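Thiosulfate reductase (Thermus thermophilus, PDB 2VPZ) probably acts as a molybdenum oxidoreductase of sulfur compounds, using a molybdopterin guanine dinucleotide cofactor and a [4Fe-4S] cluster. Local coordinates at residues Ala225-Pro237 and Lys245-Asp257. Residues are numbered along the deposited sequence; the frame is centred on the assembly and turned at random.
Sequences ALKNGAKVVVVDP and KAHRWLPIKPGTD. With MGD (2-amino-5,6-dimercapto-7-methyl-3,7,8a,9-tetrahydro-8-oxa-1,3,9,10-tetraaza-anthracen-4-one guanosine dinucleotide), chain I.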
loop_
_atom_site.group_PDB
_atom_site.type_symbol
_atom_site.label_atom_id
_atom_site.label_comp_id
_atom_site.label_asym_id
_atom_site.label_seq_id
_atom_site.Cartn_x
_atom_site.Cartn_y
_atom_site.Cartn_z
ATOM N N ALA A 225 -13.419 7.268 -20.308
ATOM C CA ALA A 225 -14.278 8.116 -19.473
ATOM C C ALA A 225 -13.811 7.997 -18.003
ATOM O O ALA A 225 -13.565 9.006 -17.354
ATOM C CB ALA A 225 -15.781 7.699 -19.592
ATOM N N LEU A 226 -13.658 6.779 -17.481
ATOM C CA LEU A 226 -13.199 6.600 -16.088
ATOM C C LEU A 226 -11.905 7.404 -15.819
ATOM O O LEU A 226 -11.773 8.129 -14.812
ATOM C CB LEU A 226 -12.954 5.105 -15.755
ATOM C CG LEU A 226 -14.214 4.268 -15.469
ATOM C CD1 LEU A 226 -13.851 2.793 -15.193
ATOM C CD2 LEU A 226 -14.982 4.884 -14.274
ATOM N N LYS A 227 -10.987 7.256 -16.771
ATOM C CA LYS A 227 -9.658 7.873 -16.839
ATOM C C LYS A 227 -9.656 9.407 -16.701
ATOM O O LYS A 227 -8.809 9.966 -16.002
ATOM C CB LYS A 227 -8.982 7.472 -18.148
ATOM C CG LYS A 227 -7.516 7.852 -18.246
ATOM C CD LYS A 227 -6.624 6.658 -17.901
ATOM C CE LYS A 227 -5.269 7.063 -17.299
ATOM N NZ LYS A 227 -4.285 7.493 -18.342
ATOM N N ASN A 228 -10.572 10.079 -17.393
ATOM C CA ASN A 228 -10.734 11.535 -17.335
ATOM C C ASN A 228 -11.594 12.054 -16.172
ATOM O O ASN A 228 -11.991 13.215 -16.164
ATOM C CB ASN A 228 -11.311 12.091 -18.634
ATOM C CG ASN A 228 -10.601 11.603 -19.851
ATOM O OD1 ASN A 228 -9.416 11.275 -19.761
ATOM N ND2 ASN A 228 -11.298 11.549 -20.987
ATOM N N GLY A 229 -11.922 11.206 -15.212
ATOM C CA GLY A 229 -12.741 11.655 -14.115
ATOM C C GLY A 229 -14.238 11.600 -14.340
ATOM O O GLY A 229 -14.990 12.530 -13.981
ATOM N N ALA A 230 -14.665 10.524 -14.987
ATOM C CA ALA A 230 -16.075 10.240 -15.269
ATOM C C ALA A 230 -16.585 9.327 -14.154
ATOM O O ALA A 230 -16.128 8.171 -13.990
ATOM C CB ALA A 230 -16.257 9.528 -16.653
ATOM N N LYS A 231 -17.500 9.855 -13.344
ATOM C CA LYS A 231 -18.074 9.077 -12.265
ATOM C C LYS A 231 -19.381 8.408 -12.764
ATOM O O LYS A 231 -20.285 9.047 -13.347
ATOM C CB LYS A 231 -18.170 9.917 -10.974
ATOM C CG LYS A 231 -19.473 10.496 -10.492
ATOM C CD LYS A 231 -19.224 11.214 -9.140
ATOM C CE LYS A 231 -17.741 11.103 -8.684
ATOM N NZ LYS A 231 -17.223 12.362 -8.063
ATOM N N VAL A 232 -19.385 7.086 -12.578
ATOM C CA VAL A 232 -20.329 6.051 -13.011
ATOM C C VAL A 232 -21.263 5.413 -11.959
ATOM O O VAL A 232 -20.778 4.831 -10.982
ATOM C CB VAL A 232 -19.465 4.876 -13.673
ATOM C CG1 VAL A 232 -20.336 3.859 -14.401
ATOM C CG2 VAL A 232 -18.389 5.473 -14.607
ATOM N N VAL A 233 -22.581 5.477 -12.163
ATOM C CA VAL A 233 -23.551 4.860 -11.241
ATOM C C VAL A 233 -24.131 3.546 -11.858
ATOM O O VAL A 233 -24.605 3.559 -12.980
ATOM C CB VAL A 233 -24.745 5.848 -10.898
ATOM C CG1 VAL A 233 -25.757 5.154 -9.969
ATOM C CG2 VAL A 233 -24.208 7.142 -10.221
ATOM N N VAL A 234 -24.051 2.419 -11.158
ATOM C CA VAL A 234 -24.596 1.165 -11.696
ATOM C C VAL A 234 -25.815 0.677 -10.890
ATOM O O VAL A 234 -25.781 0.617 -9.665
ATOM C CB VAL A 234 -23.518 -0.002 -11.766
ATOM C CG1 VAL A 234 -24.191 -1.356 -12.108
ATOM C CG2 VAL A 234 -22.453 0.319 -12.823
ATOM N N VAL A 235 -26.893 0.375 -11.621
ATOM C CA VAL A 235 -28.162 -0.122 -11.081
ATOM C C VAL A 235 -28.240 -1.581 -11.583
ATOM O O VAL A 235 -28.287 -1.828 -12.795
ATOM C CB VAL A 235 -29.354 0.722 -11.636
ATOM C CG1 VAL A 235 -30.673 0.255 -11.019
ATOM C CG2 VAL A 235 -29.107 2.233 -11.370
ATOM N N ASP A 236 -28.255 -2.555 -10.667
ATOM C CA ASP A 236 -28.223 -3.985 -11.025
ATOM C C ASP A 236 -28.412 -4.808 -9.720
ATOM O O ASP A 236 -27.882 -4.433 -8.677
ATOM C CB ASP A 236 -26.788 -4.259 -11.615
ATOM C CG ASP A 236 -26.684 -5.561 -12.466
ATOM O OD1 ASP A 236 -27.249 -6.610 -12.084
ATOM O OD2 ASP A 236 -25.959 -5.531 -13.514
ATOM N N PRO A 237 -29.195 -5.920 -9.759
ATOM C CA PRO A 237 -29.321 -6.702 -8.513
ATOM C C PRO A 237 -28.003 -7.480 -8.218
ATOM O O PRO A 237 -27.871 -8.119 -7.173
ATOM C CB PRO A 237 -30.512 -7.636 -8.767
ATOM C CG PRO A 237 -30.598 -7.742 -10.279
ATOM C CD PRO A 237 -30.171 -6.363 -10.766
ATOM N N LYS A 245 -16.216 -0.671 -10.716
ATOM C CA LYS A 245 -15.612 0.609 -11.162
ATOM C C LYS A 245 -16.501 1.841 -10.870
ATOM O O LYS A 245 -16.162 2.965 -11.265
ATOM C CB LYS A 245 -15.360 0.560 -12.683
ATOM C CG LYS A 245 -14.656 -0.684 -13.184
ATOM C CD LYS A 245 -13.484 -1.086 -12.265
ATOM C CE LYS A 245 -12.471 -1.971 -12.981
ATOM N NZ LYS A 245 -11.247 -2.239 -12.159
ATOM N N ALA A 246 -17.613 1.626 -10.175
ATOM C CA ALA A 246 -18.589 2.675 -9.884
ATOM C C ALA A 246 -18.491 3.459 -8.574
ATOM O O ALA A 246 -18.031 2.940 -7.557
ATOM C CB ALA A 246 -20.028 2.064 -10.016
ATOM N N HIS A 247 -18.922 4.718 -8.613
ATOM C CA HIS A 247 -18.931 5.595 -7.455
ATOM C C HIS A 247 -20.155 5.193 -6.607
ATOM O O HIS A 247 -20.047 5.136 -5.396
ATOM C CB HIS A 247 -18.832 7.020 -7.999
ATOM C CG HIS A 247 -17.725 7.227 -8.962
ATOM N ND1 HIS A 247 -16.467 7.600 -8.587
ATOM C CD2 HIS A 247 -17.641 6.925 -10.257
ATOM C CE1 HIS A 247 -15.648 7.516 -9.614
ATOM N NE2 HIS A 247 -16.346 7.104 -10.652
ATOM N N ARG A 248 -21.253 4.815 -7.249
ATOM C CA ARG A 248 -22.427 4.297 -6.529
ATOM C C ARG A 248 -22.984 2.959 -7.099
ATOM O O ARG A 248 -23.095 2.810 -8.315
ATOM C CB ARG A 248 -23.584 5.308 -6.525
ATOM C CG ARG A 248 -23.199 6.740 -6.197
ATOM C CD ARG A 248 -24.385 7.719 -6.314
ATOM N NE ARG A 248 -25.175 7.790 -5.085
ATOM C CZ ARG A 248 -25.252 8.839 -4.265
ATOM N NH1 ARG A 248 -24.587 9.947 -4.537
ATOM N NH2 ARG A 248 -25.977 8.771 -3.147
ATOM N N TRP A 249 -23.289 1.978 -6.242
ATOM C CA TRP A 249 -23.946 0.743 -6.697
ATOM C C TRP A 249 -25.379 0.741 -6.104
ATOM O O TRP A 249 -25.514 0.763 -4.888
ATOM C CB TRP A 249 -23.239 -0.561 -6.238
ATOM C CG TRP A 249 -24.028 -1.896 -6.560
ATOM C CD1 TRP A 249 -24.768 -2.176 -7.690
ATOM C CD2 TRP A 249 -24.095 -3.098 -5.743
ATOM N NE1 TRP A 249 -25.286 -3.458 -7.612
ATOM C CE2 TRP A 249 -24.897 -4.040 -6.434
ATOM C CE3 TRP A 249 -23.560 -3.459 -4.491
ATOM C CZ2 TRP A 249 -25.175 -5.329 -5.918
ATOM C CZ3 TRP A 249 -23.834 -4.748 -3.963
ATOM C CH2 TRP A 249 -24.646 -5.660 -4.687
ATOM N N LEU A 250 -26.439 0.769 -6.922
ATOM C CA LEU A 250 -27.812 0.671 -6.374
ATOM C C LEU A 250 -28.299 -0.819 -6.550
ATOM O O LEU A 250 -28.712 -1.209 -7.662
ATOM C CB LEU A 250 -28.810 1.669 -7.041
ATOM C CG LEU A 250 -28.410 3.109 -7.449
ATOM C CD1 LEU A 250 -29.654 4.029 -7.657
ATOM C CD2 LEU A 250 -27.481 3.728 -6.395
ATOM N N PRO A 251 -28.233 -1.682 -5.474
ATOM C CA PRO A 251 -28.695 -3.079 -5.605
ATOM C C PRO A 251 -30.228 -3.253 -5.683
ATOM O O PRO A 251 -30.853 -3.781 -4.749
ATOM C CB PRO A 251 -28.097 -3.826 -4.409
ATOM C CG PRO A 251 -27.526 -2.769 -3.475
ATOM C CD PRO A 251 -27.673 -1.398 -4.150
ATOM N N ILE A 252 -30.799 -2.823 -6.810
ATOM C CA ILE A 252 -32.237 -2.838 -7.086
ATOM C C ILE A 252 -32.969 -4.186 -7.048
ATOM O O ILE A 252 -32.456 -5.235 -7.463
ATOM C CB ILE A 252 -32.533 -2.134 -8.489
ATOM C CG1 ILE A 252 -33.827 -1.334 -8.435
ATOM C CG2 ILE A 252 -32.562 -3.192 -9.623
ATOM C CD1 ILE A 252 -34.504 -1.105 -9.802
ATOM N N LYS A 253 -34.185 -4.180 -6.512
ATOM C CA LYS A 253 -34.973 -5.406 -6.474
ATOM C C LYS A 253 -35.303 -5.701 -7.968
ATOM O O LYS A 253 -35.747 -4.799 -8.684
ATOM C CB LYS A 253 -36.242 -5.202 -5.622
ATOM C CG LYS A 253 -37.428 -5.995 -6.097
ATOM C CD LYS A 253 -38.538 -6.041 -5.058
ATOM C CE LYS A 253 -39.245 -7.393 -5.064
ATOM N NZ LYS A 253 -40.510 -7.383 -4.265
ATOM N N PRO A 254 -35.068 -6.962 -8.454
ATOM C CA PRO A 254 -35.384 -7.266 -9.872
ATOM C C PRO A 254 -36.793 -6.971 -10.449
ATOM O O PRO A 254 -37.770 -7.270 -9.772
ATOM C CB PRO A 254 -35.032 -8.738 -10.038
ATOM C CG PRO A 254 -34.044 -9.044 -8.966
ATOM C CD PRO A 254 -34.392 -8.090 -7.803
ATOM N N GLY A 255 -36.821 -6.453 -11.689
ATOM C CA GLY A 255 -38.026 -6.123 -12.448
ATOM C C GLY A 255 -38.753 -4.900 -11.974
ATOM O O GLY A 255 -39.969 -4.689 -12.183
ATOM N N THR A 256 -37.977 -4.021 -11.370
ATOM C CA THR A 256 -38.476 -2.841 -10.708
ATOM C C THR A 256 -37.894 -1.466 -11.166
ATOM O O THR A 256 -38.185 -0.419 -10.570
ATOM C CB THR A 256 -38.246 -3.104 -9.156
ATOM O OG1 THR A 256 -39.482 -3.151 -8.475
ATOM C CG2 THR A 256 -37.298 -2.099 -8.516
ATOM N N ASP A 257 -37.142 -1.476 -12.265
ATOM C CA ASP A 257 -36.485 -0.295 -12.836
ATOM C C ASP A 257 -37.361 0.835 -13.346
ATOM O O ASP A 257 -36.959 2.009 -13.345
ATOM C CB ASP A 257 -35.521 -0.715 -13.952
ATOM C CG ASP A 257 -34.504 -1.758 -13.511
ATOM O OD1 ASP A 257 -33.328 -1.386 -13.288
ATOM O OD2 ASP A 257 -34.891 -2.924 -13.363
HETATM P PB MGD I . -27.990 -6.517 -19.819
HETATM O O1B MGD I . -29.044 -7.549 -19.896
HETATM O O2B MGD I . -28.334 -5.116 -19.763
HETATM O O3B MGD I . -27.158 -6.991 -21.101
HETATM O O3A MGD I . -25.254 -7.551 -22.695
HETATM P PA MGD I . -26.045 -6.348 -22.050
HETATM O O1A MGD I . -26.576 -5.650 -23.213
HETATM O O2A MGD I . -25.111 -5.535 -21.286
HETATM O "O5'" MGD I . -27.069 -6.786 -18.593
HETATM C "C5'" MGD I . -26.756 -8.017 -17.937
HETATM C "C4'" MGD I . -26.814 -7.554 -16.491
HETATM O "O4'" MGD I . -28.198 -7.295 -16.321
HETATM C "C3'" MGD I . -26.458 -8.574 -15.377
HETATM O "O3'" MGD I . -25.534 -7.999 -14.417
HETATM C "C2'" MGD I . -27.796 -8.871 -14.653
HETATM O "O2'" MGD I . -27.592 -8.777 -13.249
HETATM C "C1'" MGD I . -28.607 -7.645 -14.986
HETATM N N9 MGD I . -30.052 -7.610 -14.630
HETATM C C8 MGD I . -30.912 -8.677 -14.590
HETATM N N7 MGD I . -32.166 -8.297 -14.216
HETATM C C5 MGD I . -32.109 -6.960 -13.987
HETATM C C6 MGD I . -33.054 -5.942 -13.483
HETATM O O6 MGD I . -34.219 -6.300 -13.286
HETATM N N1 MGD I . -32.644 -4.681 -13.357
HETATM C C2 MGD I . -31.357 -4.311 -13.597
HETATM N N2 MGD I . -30.976 -2.993 -13.444
HETATM N N3 MGD I . -30.417 -5.196 -14.055
HETATM C C4 MGD I . -30.724 -6.505 -14.266
HETATM C C10 MGD I . -25.606 -8.393 -23.771
HETATM C C11 MGD I . -24.896 -7.814 -24.951
HETATM O O11 MGD I . -23.488 -8.025 -24.769
HETATM C C12 MGD I . -25.488 -8.249 -26.317
HETATM S S12 MGD I . -27.131 -8.111 -26.655
HETATM C C13 MGD I . -24.718 -8.763 -27.342
HETATM S S13 MGD I . -25.410 -9.107 -28.860
HETATM C C14 MGD I . -23.241 -9.001 -27.154
HETATM N N15 MGD I . -22.843 -10.345 -26.951
HETATM C C16 MGD I . -21.674 -10.653 -26.304
HETATM C C17 MGD I . -21.147 -12.047 -26.083
HETATM O O17 MGD I . -21.775 -13.030 -26.564
HETATM N N18 MGD I . -19.943 -12.226 -25.439
HETATM C C19 MGD I . -19.314 -11.134 -24.931
HETATM N N19 MGD I . -18.209 -11.358 -24.247
HETATM N N20 MGD I . -19.721 -9.824 -25.032
HETATM C C21 MGD I . -20.860 -9.567 -25.744
HETATM N N22 MGD I . -21.349 -8.344 -25.882
HETATM C C23 MGD I . -22.737 -8.076 -26.065
#
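Val234 of 231-235 is gripped by 248-250 through both its backbone polar atoms: its N donates to Arg248 O (3.0 Å) and its O accepts from Leu250 N (2.8 Å). Two residues on, the bond from Asp236 N to Leu250 O is weak, but Trp249 reinforces this end of the pairing. With CG anti to the backbone N (chi1 173°), its indole is carried along the strand, and NE1 reaches Asp236 O at 3.0 Å, the oxygen lying 26° out of the ring plane. A phenylalanine here would probably leave Asp236 O without its indole donor, and the pairing there more dependent on the weak bond. Beta-branched Val233 and Val235 suit the extended backbone, and Leu250 CG packs 4.1 Å from Val235 CG2 on their shared face. Within this chain, 248-250 is an outermost strand of a parallel sheet, with 231-235 hydrogen-bonded on its other side to strand 202-206; the loops leaving the C-terminal ends bind the cofactor guanosine, as is usual for parallel alpha/beta nucleotide sites. Asp236, its OD1 held by Arg238 N, offers both carboxylate oxygens to the ribose hydroxyls, OD2 to MGD O3' at 2.7 Å. Asp257 OD2 and OD1 accept from guanine N1 and N2, N2 also donates to Val235 O, and Gly255 N meets O6. The compact ring of Pro237 lies over a guanine face, CD 3.5 Å from MGD N3, while its CB rests against Pro254 CG.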